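Local coordinates for 2-pyrone-4,6-dicarboxylic acid hydrolase, putative (Pseudomonas putida, PDB 2FFI), which is a TIM-barrel protein of the amidohydrolase family that probably hydrolyses the lactone ring of 2-pyrone-4,6-dicarboxylate, at residues E184-S189 and L219-A224; A155-P158 and D162-I165; L111-M114 and M118-L121; H52-G57 and S250-F255; R230-S235 and R274-F279. One frame throughout, in Å; residues are numbered along the deposited sequence.

Contact 1 (E184-S189 and L219-A224)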
# COMPACT_ATOMS: atom_id res chain seq x y z
N GLU A 184 -6.65 0.84 19.46
CA GLU A 184 -7.48 1.95 18.98
C GLU A 184 -7.94 1.68 17.56
O GLU A 184 -8.99 2.13 17.14
CB GLU A 184 -6.70 3.26 19.02
CG GLU A 184 -6.15 3.67 20.38
CD GLU A 184 -5.22 4.88 20.31
OE1 GLU A 184 -4.09 4.74 19.78
OE2 GLU A 184 -5.62 5.97 20.78
N LEU A 185 -7.13 0.93 16.82
CA LEU A 185 -7.43 0.59 15.44
C LEU A 185 -8.67 -0.33 15.34
O LEU A 185 -9.52 -0.13 14.47
CB LEU A 185 -6.20 -0.07 14.80
CG LEU A 185 -6.09 -0.23 13.28
CD1 LEU A 185 -6.99 -1.37 12.83
CD2 LEU A 185 -6.45 1.07 12.59
N LEU A 186 -8.77 -1.31 16.23
CA LEU A 186 -9.90 -2.25 16.23
C LEU A 186 -11.14 -1.62 16.83
O LEU A 186 -12.16 -2.28 16.98
CB LEU A 186 -9.58 -3.50 17.04
CG LEU A 186 -8.28 -4.22 16.72
CD1 LEU A 186 -8.14 -5.39 17.66
CD2 LEU A 186 -8.29 -4.66 15.28
N THR A 187 -11.04 -0.35 17.18
CA THR A 187 -12.15 0.36 17.80
C THR A 187 -12.30 1.72 17.15
O THR A 187 -13.17 2.50 17.52
CB THR A 187 -11.90 0.56 19.32
OG1 THR A 187 -11.40 -0.65 19.89
CG2 THR A 187 -13.19 0.94 20.03
N LEU A 188 -11.45 2.00 16.17
CA LEU A 188 -11.48 3.29 15.48
C LEU A 188 -12.86 3.65 14.94
O LEU A 188 -13.71 2.78 14.73
CB LEU A 188 -10.47 3.31 14.34
CG LEU A 188 -10.21 4.66 13.67
CD1 LEU A 188 -9.67 5.67 14.68
CD2 LEU A 188 -9.22 4.47 12.53
N SER A 189 -13.08 4.94 14.73
CA SER A 189 -14.34 5.45 14.20
C SER A 189 -14.18 5.76 12.72
O SER A 189 -14.07 6.92 12.32
CB SER A 189 -14.76 6.71 14.96
OG SER A 189 -13.73 7.69 14.98
N LEU A 219 -5.84 -10.32 11.20
CA LEU A 219 -6.80 -10.40 10.11
C LEU A 219 -8.19 -10.61 10.66
O LEU A 219 -9.10 -9.83 10.39
CB LEU A 219 -6.47 -11.56 9.17
CG LEU A 219 -6.50 -11.25 7.67
CD1 LEU A 219 -6.23 -12.51 6.89
CD2 LEU A 219 -7.83 -10.65 7.28
N CYS A 220 -8.38 -11.66 11.44
CA CYS A 220 -9.69 -11.92 11.99
C CYS A 220 -10.25 -10.73 12.76
O CYS A 220 -11.43 -10.44 12.65
CB CYS A 220 -9.66 -13.17 12.89
SG CYS A 220 -9.33 -14.73 11.97
N ALA A 221 -9.41 -10.04 13.53
CA ALA A 221 -9.89 -8.89 14.31
C ALA A 221 -10.17 -7.69 13.40
O ALA A 221 -11.17 -6.99 13.54
CB ALA A 221 -8.88 -8.51 15.39
N LEU A 222 -9.25 -7.47 12.47
CA LEU A 222 -9.37 -6.38 11.51
C LEU A 222 -10.67 -6.51 10.72
O LEU A 222 -11.50 -5.61 10.74
CB LEU A 222 -8.16 -6.38 10.58
CG LEU A 222 -7.24 -5.16 10.59
CD1 LEU A 222 -6.96 -4.70 12.01
CD2 LEU A 222 -5.95 -5.51 9.87
N GLU A 223 -10.86 -7.63 10.03
CA GLU A 223 -12.07 -7.82 9.23
C GLU A 223 -13.33 -7.75 10.06
O GLU A 223 -14.39 -7.40 9.55
CB GLU A 223 -12.05 -9.17 8.51
CG GLU A 223 -13.32 -9.40 7.68
CD GLU A 223 -13.61 -10.87 7.44
OE1 GLU A 223 -14.70 -11.18 6.90
OE2 GLU A 223 -12.75 -11.71 7.79
N ALA A 224 -13.22 -8.10 11.33
CA ALA A 224 -14.39 -8.08 12.21
C ALA A 224 -14.86 -6.65 12.49
O ALA A 224 -16.03 -6.43 12.80
CB ALA A 224 -14.07 -8.79 13.52
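Flat groups play no part where Leu185 and Leu186 meet Ala221 and Leu222; there is no ring or amide with a face or an edge to describe, and the touching is done by methyl groups. Leu222 CD1 is the shared point. It lies 3.4 Å from Leu185 CD1 and 3.5 Å from Leu186 CD2, and it meets the Leu186 side chain at about a right angle. Different first torsions bring two successive leucines to this one methyl: Leu185 has CG anti to the backbone N (chi1 -165°), whereas in Leu186 it lies anti to the carbonyl carbon (chi1 -51°). The fork of Leu186 straddles Ala221, whose CB is 3.9 Å from both Leu186 CD1 and Leu186 CD2.

The end of the short helix 182-185 and the turn after it pack here on helix 208-225, in the outer layer of a TIM barrel. Helix 182-185 follows strand 163-165, and helix 208-225 follows the next strand, 194-199. Leu185 and Leu222 are the buried members of the apolar patch, and the latter also rests on Leu231 of strand 231-234. Just beyond the methyls, the carbonyl O of Leu185 is hydrogen-bonded to ND1 of His225, about one turn after Leu222.

Contact 2 (A155-P158 and D162-I165)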
# COMPACT_ATOMS: atom_id res chain seq x y z
N ALA A 155 -6.78 12.72 11.83
CA ALA A 155 -6.39 14.03 11.33
C ALA A 155 -6.90 14.18 9.89
O ALA A 155 -7.34 15.25 9.49
CB ALA A 155 -4.88 14.18 11.37
N LEU A 156 -6.84 13.09 9.13
CA LEU A 156 -7.30 13.10 7.74
C LEU A 156 -8.80 12.79 7.68
O LEU A 156 -9.42 12.89 6.62
CB LEU A 156 -6.56 12.04 6.92
CG LEU A 156 -5.05 12.18 6.81
CD1 LEU A 156 -4.49 10.93 6.17
CD2 LEU A 156 -4.71 13.40 6.01
N GLN A 157 -9.34 12.42 8.83
CA GLN A 157 -10.75 12.07 8.97
C GLN A 157 -11.69 13.18 8.46
O GLN A 157 -12.57 12.92 7.65
CB GLN A 157 -11.02 11.77 10.46
CG GLN A 157 -12.13 10.78 10.76
CD GLN A 157 -11.71 9.34 10.58
OE1 GLN A 157 -11.33 8.92 9.48
NE2 GLN A 157 -11.76 8.57 11.66
N PRO A 158 -11.50 14.43 8.92
CA PRO A 158 -12.35 15.55 8.51
C PRO A 158 -12.40 15.81 7.01
O PRO A 158 -13.45 16.16 6.47
CB PRO A 158 -11.76 16.72 9.27
CG PRO A 158 -10.31 16.37 9.33
CD PRO A 158 -10.36 14.91 9.72
N ASP A 162 -10.74 8.66 1.53
CA ASP A 162 -10.35 7.29 1.80
C ASP A 162 -8.96 7.26 2.42
O ASP A 162 -8.04 7.96 1.99
CB ASP A 162 -10.37 6.47 0.51
CG ASP A 162 -11.77 6.31 -0.06
OD1 ASP A 162 -11.89 6.19 -1.30
OD2 ASP A 162 -12.74 6.29 0.73
N ILE A 163 -8.81 6.43 3.45
CA ILE A 163 -7.54 6.28 4.13
C ILE A 163 -7.13 4.81 4.09
O ILE A 163 -7.83 3.94 4.62
CB ILE A 163 -7.66 6.73 5.60
CG1 ILE A 163 -8.18 8.17 5.66
CG2 ILE A 163 -6.30 6.58 6.27
CD1 ILE A 163 -8.64 8.61 7.05
N VAL A 164 -5.98 4.56 3.45
CA VAL A 164 -5.41 3.23 3.33
C VAL A 164 -4.21 3.06 4.26
O VAL A 164 -3.22 3.77 4.13
CB VAL A 164 -4.91 2.97 1.89
CG1 VAL A 164 -4.29 1.58 1.81
CG2 VAL A 164 -6.06 3.10 0.91
N ILE A 165 -4.31 2.09 5.18
CA ILE A 165 -3.25 1.80 6.15
C ILE A 165 -2.37 0.64 5.69
O ILE A 165 -2.87 -0.44 5.38
CB ILE A 165 -3.87 1.46 7.53
CG1 ILE A 165 -4.67 2.65 8.03
CG2 ILE A 165 -2.79 1.20 8.56
CD1 ILE A 165 -5.43 2.36 9.27
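Ile163 shows how a single strand residue can seat the end of the helix before it, where Leu156 and Gln157 lie. Its CB points toward segment 155-158 and there the chain forks. The CG2 branch meets neither of those two residues closely. CG1 leaves anti to the carbonyl carbon (chi1 -56°) and carries the chain toward the helix end, passing 4.4 Å from Leu156 CB. With chi2 extended at 166°, the tip CD1 makes the contact: it lies 4.0 Å from Leu156 CB and 3.6 Å from Gln157 OE1. The first is plain apolar packing against the base of the leucine. The second is a methyl against an amide oxygen, a van der Waals touch and not a polar bond.

Gln157 reaches this place by a detour. Its CB points away from the strand, but a bend at chi2 (79°) brings the amide back, so that the two side chains cross at about a right angle. On the other arm of the same amide, Gln157 NE2 comes within 2.9 Å of Ser189 O.

The three elements here form one beta-alpha-beta unit of the TIM barrel: strand 139-142, helix 149-156 and strand 163-165. Ile163 also touches Leu142 and Val153, and Leu156 rests on Val140, so this corner lies between the helix and the two parallel strands that it connects.

Contact 3 (L111-M114 and M118-L121)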
# COMPACT_ATOMS: atom_id res chain seq x y z
N LEU A 111 1.94 9.37 1.81
CA LEU A 111 2.75 10.32 2.54
C LEU A 111 4.06 9.61 2.90
O LEU A 111 5.16 10.17 2.74
CB LEU A 111 2.02 10.74 3.82
CG LEU A 111 0.63 11.34 3.60
CD1 LEU A 111 0.03 11.68 4.93
CD2 LEU A 111 0.72 12.58 2.72
N ASN A 112 3.91 8.36 3.37
CA ASN A 112 5.01 7.48 3.77
C ASN A 112 6.00 8.10 4.76
O ASN A 112 7.03 8.62 4.37
CB ASN A 112 5.78 6.99 2.53
CG ASN A 112 6.96 6.09 2.89
OD1 ASN A 112 6.80 4.94 3.32
ND2 ASN A 112 8.16 6.62 2.71
N LEU A 113 5.67 8.02 6.05
CA LEU A 113 6.53 8.59 7.09
C LEU A 113 7.60 7.59 7.54
O LEU A 113 8.79 7.76 7.26
CB LEU A 113 5.68 9.05 8.27
CG LEU A 113 4.45 9.90 7.95
CD1 LEU A 113 4.79 10.94 6.87
CD2 LEU A 113 3.33 9.01 7.48
N MSE A 114 7.16 6.55 8.25
CA MSE A 114 8.02 5.46 8.74
C MSE A 114 9.50 5.81 8.82
O MSE A 114 10.24 5.65 7.85
CB MSE A 114 7.87 4.24 7.83
CG MSE A 114 8.32 2.94 8.46
SE MSE A 114 7.38 2.53 9.94
CE MSE A 114 8.67 2.52 11.14
N MSE A 118 7.12 13.11 12.52
CA MSE A 118 5.66 13.16 12.56
C MSE A 118 5.08 14.45 12.00
O MSE A 118 5.33 15.54 12.51
CB MSE A 118 5.16 12.97 14.00
CG MSE A 118 4.64 11.57 14.31
SE MSE A 118 2.92 11.22 13.47
CE MSE A 118 1.75 11.64 14.95
N PRO A 119 4.31 14.34 10.91
CA PRO A 119 3.69 15.50 10.28
C PRO A 119 2.36 15.84 10.94
O PRO A 119 1.68 14.96 11.48
CB PRO A 119 3.53 15.05 8.84
CG PRO A 119 3.18 13.60 9.00
CD PRO A 119 4.16 13.14 10.06
N ASP A 120 1.98 17.11 10.92
CA ASP A 120 0.71 17.51 11.51
C ASP A 120 -0.31 17.69 10.38
O ASP A 120 -0.50 18.79 9.89
CB ASP A 120 0.86 18.82 12.27
CG ASP A 120 -0.40 19.22 13.01
OD1 ASP A 120 -0.35 20.18 13.81
OD2 ASP A 120 -1.45 18.57 12.79
N LEU A 121 -0.96 16.60 9.99
CA LEU A 121 -1.94 16.65 8.91
C LEU A 121 -3.09 17.63 9.15
O LEU A 121 -3.59 18.25 8.21
CB LEU A 121 -2.51 15.25 8.64
CG LEU A 121 -1.61 14.23 7.95
CD1 LEU A 121 -1.09 14.81 6.65
CD2 LEU A 121 -0.46 13.87 8.85
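Apolar packing within one loop joins Leu111 to Leu121 and Leu113 to Pro119, at the point where the chain of this TIM barrel leaves strand 108-110 on its way to helix 127-136. In such barrels the connections from strand to following helix lie at the end that carries the active site, although nothing identifies a catalytic role for the four residues here. Neither segment is regular helix or strand, and the two runs of chain are held against each other by side chains in two pairs.

In the first pair, Leu113 sets its CG and CD1 against the pyrrolidine ring: Leu113 CD1 is 3.8 Å from Pro119 CG, while Leu113 CG is 3.9 Å from Pro119 CD. Its CG stands anti to the carbonyl carbon (chi1 -48°), which swings the branch over these two ring carbons. Replacing this leucine with an alanine removes both touching carbons and would probably open a gap beside the proline, leaving the loop less firmly tied to itself.

The second pair connects the loop to its surroundings. Leu121 is buried and also packs on Ala155 and Leu156 of helix 149-156, while Leu111 touches Val140 and Leu142 of strand 139-142. Their side chains slide past each other in opposite directions and meet through single methyls, Leu111 CD1 lying 3.7 Å from Leu121 CD1.

Contact 4 (H52-G57 and S250-F255)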
# COMPACT_ATOMS: atom_id res chain seq x y z
N HIS A 52 2.26 -16.12 -10.45
CA HIS A 52 1.54 -16.51 -9.24
C HIS A 52 0.04 -16.28 -9.28
O HIS A 52 -0.63 -16.29 -8.25
CB HIS A 52 2.14 -15.82 -8.01
CG HIS A 52 3.58 -16.16 -7.77
ND1 HIS A 52 4.59 -15.74 -8.60
CD2 HIS A 52 4.17 -16.94 -6.84
CE1 HIS A 52 5.74 -16.24 -8.20
NE2 HIS A 52 5.51 -16.98 -7.13
N GLY A 53 -0.50 -16.08 -10.47
CA GLY A 53 -1.92 -15.83 -10.57
C GLY A 53 -2.19 -14.38 -10.92
O GLY A 53 -2.38 -14.05 -12.08
N PHE A 54 -2.18 -13.52 -9.91
CA PHE A 54 -2.43 -12.08 -10.09
C PHE A 54 -2.21 -11.55 -11.50
O PHE A 54 -1.18 -11.81 -12.11
CB PHE A 54 -1.57 -11.30 -9.11
CG PHE A 54 -1.50 -11.92 -7.77
CD1 PHE A 54 -0.58 -12.93 -7.50
CD2 PHE A 54 -2.40 -11.56 -6.78
CE1 PHE A 54 -0.56 -13.56 -6.26
CE2 PHE A 54 -2.40 -12.18 -5.55
CZ PHE A 54 -1.48 -13.19 -5.28
N SER A 55 -3.16 -10.77 -11.98
CA SER A 55 -3.13 -10.21 -13.33
C SER A 55 -2.99 -8.69 -13.36
O SER A 55 -2.54 -8.11 -14.35
CB SER A 55 -4.41 -10.60 -14.08
OG SER A 55 -5.58 -10.21 -13.35
N HIS A 56 -3.39 -8.04 -12.27
CA HIS A 56 -3.33 -6.59 -12.18
C HIS A 56 -2.59 -6.24 -10.92
O HIS A 56 -2.57 -7.03 -9.96
CB HIS A 56 -4.76 -6.03 -12.16
CG HIS A 56 -5.47 -6.15 -13.47
ND1 HIS A 56 -5.35 -5.21 -14.48
CD2 HIS A 56 -6.29 -7.11 -13.96
CE1 HIS A 56 -6.06 -5.59 -15.52
NE2 HIS A 56 -6.64 -6.74 -15.24
N GLY A 57 -1.97 -5.06 -10.90
CA GLY A 57 -1.21 -4.66 -9.73
C GLY A 57 -1.19 -3.15 -9.55
O GLY A 57 -1.56 -2.41 -10.45
N SER A 250 7.25 -16.61 -1.68
CA SER A 250 7.24 -16.78 -0.23
C SER A 250 6.19 -15.85 0.38
O SER A 250 5.69 -16.11 1.47
CB SER A 250 8.61 -16.48 0.38
OG SER A 250 8.84 -15.10 0.60
N ALA A 251 5.84 -14.78 -0.33
CA ALA A 251 4.83 -13.87 0.16
C ALA A 251 3.44 -14.48 -0.03
O ALA A 251 2.59 -14.41 0.86
CB ALA A 251 4.94 -12.54 -0.57
N VAL A 252 3.20 -15.09 -1.20
CA VAL A 252 1.90 -15.73 -1.49
C VAL A 252 1.68 -16.92 -0.52
O VAL A 252 0.60 -17.12 0.02
CB VAL A 252 1.85 -16.24 -2.96
CG1 VAL A 252 0.50 -16.85 -3.27
CG2 VAL A 252 2.16 -15.11 -3.91
N GLU A 253 2.74 -17.69 -0.33
CA GLU A 253 2.75 -18.84 0.57
C GLU A 253 2.33 -18.43 1.98
O GLU A 253 1.70 -19.21 2.69
CB GLU A 253 4.14 -19.45 0.60
CG GLU A 253 4.52 -20.19 -0.69
CD GLU A 253 5.92 -20.79 -0.63
OE1 GLU A 253 6.43 -21.02 0.49
OE2 GLU A 253 6.50 -21.05 -1.72
N GLN A 254 2.69 -17.21 2.38
CA GLN A 254 2.30 -16.70 3.70
C GLN A 254 0.84 -16.31 3.64
O GLN A 254 0.14 -16.32 4.66
CB GLN A 254 3.09 -15.45 4.07
CG GLN A 254 4.52 -15.64 4.49
CD GLN A 254 5.18 -14.30 4.77
OE1 GLN A 254 5.22 -13.44 3.89
NE2 GLN A 254 5.70 -14.12 5.99
N PHE A 255 0.37 -15.93 2.46
CA PHE A 255 -1.03 -15.56 2.34
C PHE A 255 -1.84 -16.84 2.49
O PHE A 255 -2.76 -16.91 3.30
CB PHE A 255 -1.29 -14.91 0.98
CG PHE A 255 -2.72 -14.85 0.60
CD1 PHE A 255 -3.25 -15.78 -0.30
CD2 PHE A 255 -3.56 -13.90 1.15
CE1 PHE A 255 -4.58 -15.76 -0.64
CE2 PHE A 255 -4.90 -13.87 0.82
CZ PHE A 255 -5.41 -14.80 -0.08
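Val252 presents one methyl, CG2, to two aromatic side chains, those of His52 and Phe54. Val252 CG2 is 3.9 Å from Phe54 CE1 and 4.0 Å from His52 CD2, approaching each ring obliquely, and it also lies 4.2 Å from His52 CB. The rotation of the valine explains the choice of methyl: with CG1 anti to the backbone N (chi1 -178°), CG2 is the branch that lies beside that N and faces segment 52-57. The two aromatic residues are neighbours as well, since His52 CB sits in the plane of the phenylalanine ring at its edge. The methyl thus touches both side chains at once.

Between them Gly53 turns the chain with phi 107° and psi -83°, a conformation in which a CB would run into the carbonyl oxygen of His52. This turn links helix 42-51 to strand 56-57, whereas Val252 belongs to helix 248-258, which follows strand 231-234. The contact therefore brings early and late elements of the TIM barrel together across 192 intervening residues, consistent with a barrel whose first and last units lie side by side.

A second shell of contacts surrounds the two rings. ND1 of His52 is hydrogen-bonded to the carbonyl O of Gln48, which probably limits the freedom of the imidazole to turn, and the same ring meets Phe248. The Phe54 ring stacks on Trp233, whose indole also meets Phe255 edge-to-face, one turn along the helix from Val252.

Contact 5 (R230-S235 and R274-F279)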
# COMPACT_ATOMS: atom_id res chain seq x y z
N ARG A 230 -12.87 -4.04 3.00
CA ARG A 230 -11.94 -3.00 3.41
C ARG A 230 -10.53 -3.53 3.62
O ARG A 230 -9.64 -2.77 3.98
CB ARG A 230 -12.43 -2.31 4.67
CG ARG A 230 -13.61 -1.41 4.43
CD ARG A 230 -13.18 -0.14 3.75
NE ARG A 230 -14.34 0.68 3.41
CZ ARG A 230 -15.20 0.37 2.45
NH1 ARG A 230 -16.23 1.17 2.21
NH2 ARG A 230 -15.04 -0.73 1.73
N LEU A 231 -10.34 -4.82 3.39
CA LEU A 231 -9.03 -5.43 3.53
C LEU A 231 -8.54 -5.97 2.19
O LEU A 231 -9.28 -6.66 1.48
CB LEU A 231 -9.08 -6.55 4.56
CG LEU A 231 -9.14 -6.11 6.03
CD1 LEU A 231 -10.43 -5.39 6.28
CD2 LEU A 231 -9.03 -7.31 6.97
N MSE A 232 -7.30 -5.65 1.82
CA MSE A 232 -6.75 -6.13 0.56
C MSE A 232 -5.32 -6.62 0.74
O MSE A 232 -4.57 -6.09 1.56
CB MSE A 232 -6.77 -5.03 -0.49
CG MSE A 232 -5.74 -3.95 -0.26
SE MSE A 232 -6.32 -2.28 -1.03
CE MSE A 232 -6.80 -1.41 0.60
N TRP A 233 -4.95 -7.63 -0.04
CA TRP A 233 -3.61 -8.20 0.06
C TRP A 233 -2.57 -7.53 -0.83
O TRP A 233 -2.84 -7.18 -1.97
CB TRP A 233 -3.63 -9.69 -0.30
CG TRP A 233 -2.27 -10.32 -0.32
CD1 TRP A 233 -1.61 -10.90 0.73
CD2 TRP A 233 -1.40 -10.46 -1.47
NE1 TRP A 233 -0.39 -11.40 0.30
CE2 TRP A 233 -0.24 -11.14 -1.03
CE3 TRP A 233 -1.49 -10.07 -2.81
CZ2 TRP A 233 0.81 -11.45 -1.90
CZ3 TRP A 233 -0.43 -10.38 -3.68
CH2 TRP A 233 0.70 -11.07 -3.21
N GLY A 234 -1.37 -7.37 -0.29
CA GLY A 234 -0.28 -6.79 -1.05
C GLY A 234 0.94 -7.70 -1.05
O GLY A 234 1.14 -8.45 -0.11
N SER A 235 1.76 -7.66 -2.09
CA SER A 235 2.94 -8.51 -2.09
C SER A 235 4.10 -7.73 -1.48
O SER A 235 4.96 -8.29 -0.79
CB SER A 235 3.29 -8.93 -3.52
OG SER A 235 3.57 -7.81 -4.34
N ARG A 274 -10.20 -4.08 -6.29
CA ARG A 274 -10.88 -3.72 -7.54
C ARG A 274 -11.79 -2.50 -7.40
O ARG A 274 -12.01 -1.77 -8.36
CB ARG A 274 -11.70 -4.91 -8.05
CG ARG A 274 -12.58 -4.61 -9.26
CD ARG A 274 -13.19 -5.88 -9.79
NE ARG A 274 -13.89 -6.59 -8.72
CZ ARG A 274 -14.93 -6.08 -8.07
NH1 ARG A 274 -15.52 -6.78 -7.11
NH2 ARG A 274 -15.39 -4.88 -8.39
N ALA A 275 -12.33 -2.29 -6.21
CA ALA A 275 -13.20 -1.15 -5.98
C ALA A 275 -12.36 0.11 -5.76
O ALA A 275 -12.45 1.06 -6.53
CB ALA A 275 -14.09 -1.41 -4.78
N LEU A 276 -11.52 0.10 -4.72
CA LEU A 276 -10.68 1.25 -4.39
C LEU A 276 -9.87 1.80 -5.56
O LEU A 276 -9.73 3.01 -5.71
CB LEU A 276 -9.72 0.89 -3.26
CG LEU A 276 -9.04 2.06 -2.54
CD1 LEU A 276 -10.11 2.78 -1.74
CD2 LEU A 276 -7.92 1.57 -1.64
N PHE A 277 -9.33 0.91 -6.38
CA PHE A 277 -8.52 1.36 -7.52
C PHE A 277 -9.29 1.35 -8.82
O PHE A 277 -8.72 1.54 -9.88
CB PHE A 277 -7.26 0.50 -7.68
CG PHE A 277 -6.34 0.55 -6.50
CD1 PHE A 277 -6.53 -0.30 -5.42
CD2 PHE A 277 -5.34 1.52 -6.42
CE1 PHE A 277 -5.75 -0.20 -4.29
CE2 PHE A 277 -4.54 1.62 -5.29
CZ PHE A 277 -4.75 0.76 -4.22
N GLY A 278 -10.59 1.12 -8.74
CA GLY A 278 -11.39 1.10 -9.95
C GLY A 278 -10.82 0.26 -11.08
O GLY A 278 -10.32 0.79 -12.08
N PHE A 279 -10.89 -1.06 -10.93
CA PHE A 279 -10.41 -1.98 -11.95
C PHE A 279 -11.60 -2.51 -12.72
O PHE A 279 -11.64 -3.67 -13.12
CB PHE A 279 -9.63 -3.12 -11.32
CG PHE A 279 -8.17 -2.83 -11.17
CD1 PHE A 279 -7.36 -2.71 -12.28
CD2 PHE A 279 -7.61 -2.68 -9.92
CE1 PHE A 279 -6.00 -2.44 -12.14
CE2 PHE A 279 -6.26 -2.41 -9.77
CZ PHE A 279 -5.45 -2.29 -10.88
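Leu276 and Phe277, which both touch Met232, stand at a helix end held by two backbone hydrogen bonds of 2.9 Å, from Phe279 N to Arg274 O and from Gly278 N to Ala275 O. These are the two bonds of a Schellman motif, with Gly278 at positive phi as its C-prime residue. They close the turn that holds Leu276 and Phe277, and so probably set the direction in which both side chains leave.

Met232, present as selenomethionine, sends its side chain toward them from strand 231-234. CG occupies the crowded position between backbone N and carbonyl carbon (chi1 73°), and a bend at chi3 parts the last two atoms between two partners. Met232 CE lies 3.9 Å from Leu276 CD2. Met232 SE lies 3.9 Å from Phe277 CE1; seen from the ring centroid it is 86° off the normal, a Met-aromatic contact at the edge. Each partner is crossed at about a right angle.

Phe277 also meets His139, and Leu276 touches Trp195, both near the starts of their strands. The end of helix 262-276 thus packs beneath the N-terminal ends of these barrel strands. The contact is buried, its centre about 9 Å from the centre of the chain, nearer than the other four. An edge-on approach sets the chalcogen against the weakly positive C-H rim of the ring, which would add a slight electrostatic attraction to an otherwise dispersive contact.

How the contacts relate
Contacts 2 and 5 are the buried ones and reach the same parallel sheet; they meet where Val164 packs on Leu276 and Met232. Contacts 1, 3 and 4 are only partly buried. Contact 1 lies in the outer layer, between a helix end with its turn and a longer helix, and contact 3 within a loop, both built from aliphatic groups, whereas contacts 4 and 5 bring in rings and share an aromatic cluster in which Phe54 and Phe255 pack on Trp233. Leu121 ties contact 3 to the helix of contact 2, and Leu231 ties contact 1 to the strand of contact 5. Contacts 1, 2 and 3 close in series within the long loop spanned by contact 4, whose segments alternate with those of contact 5.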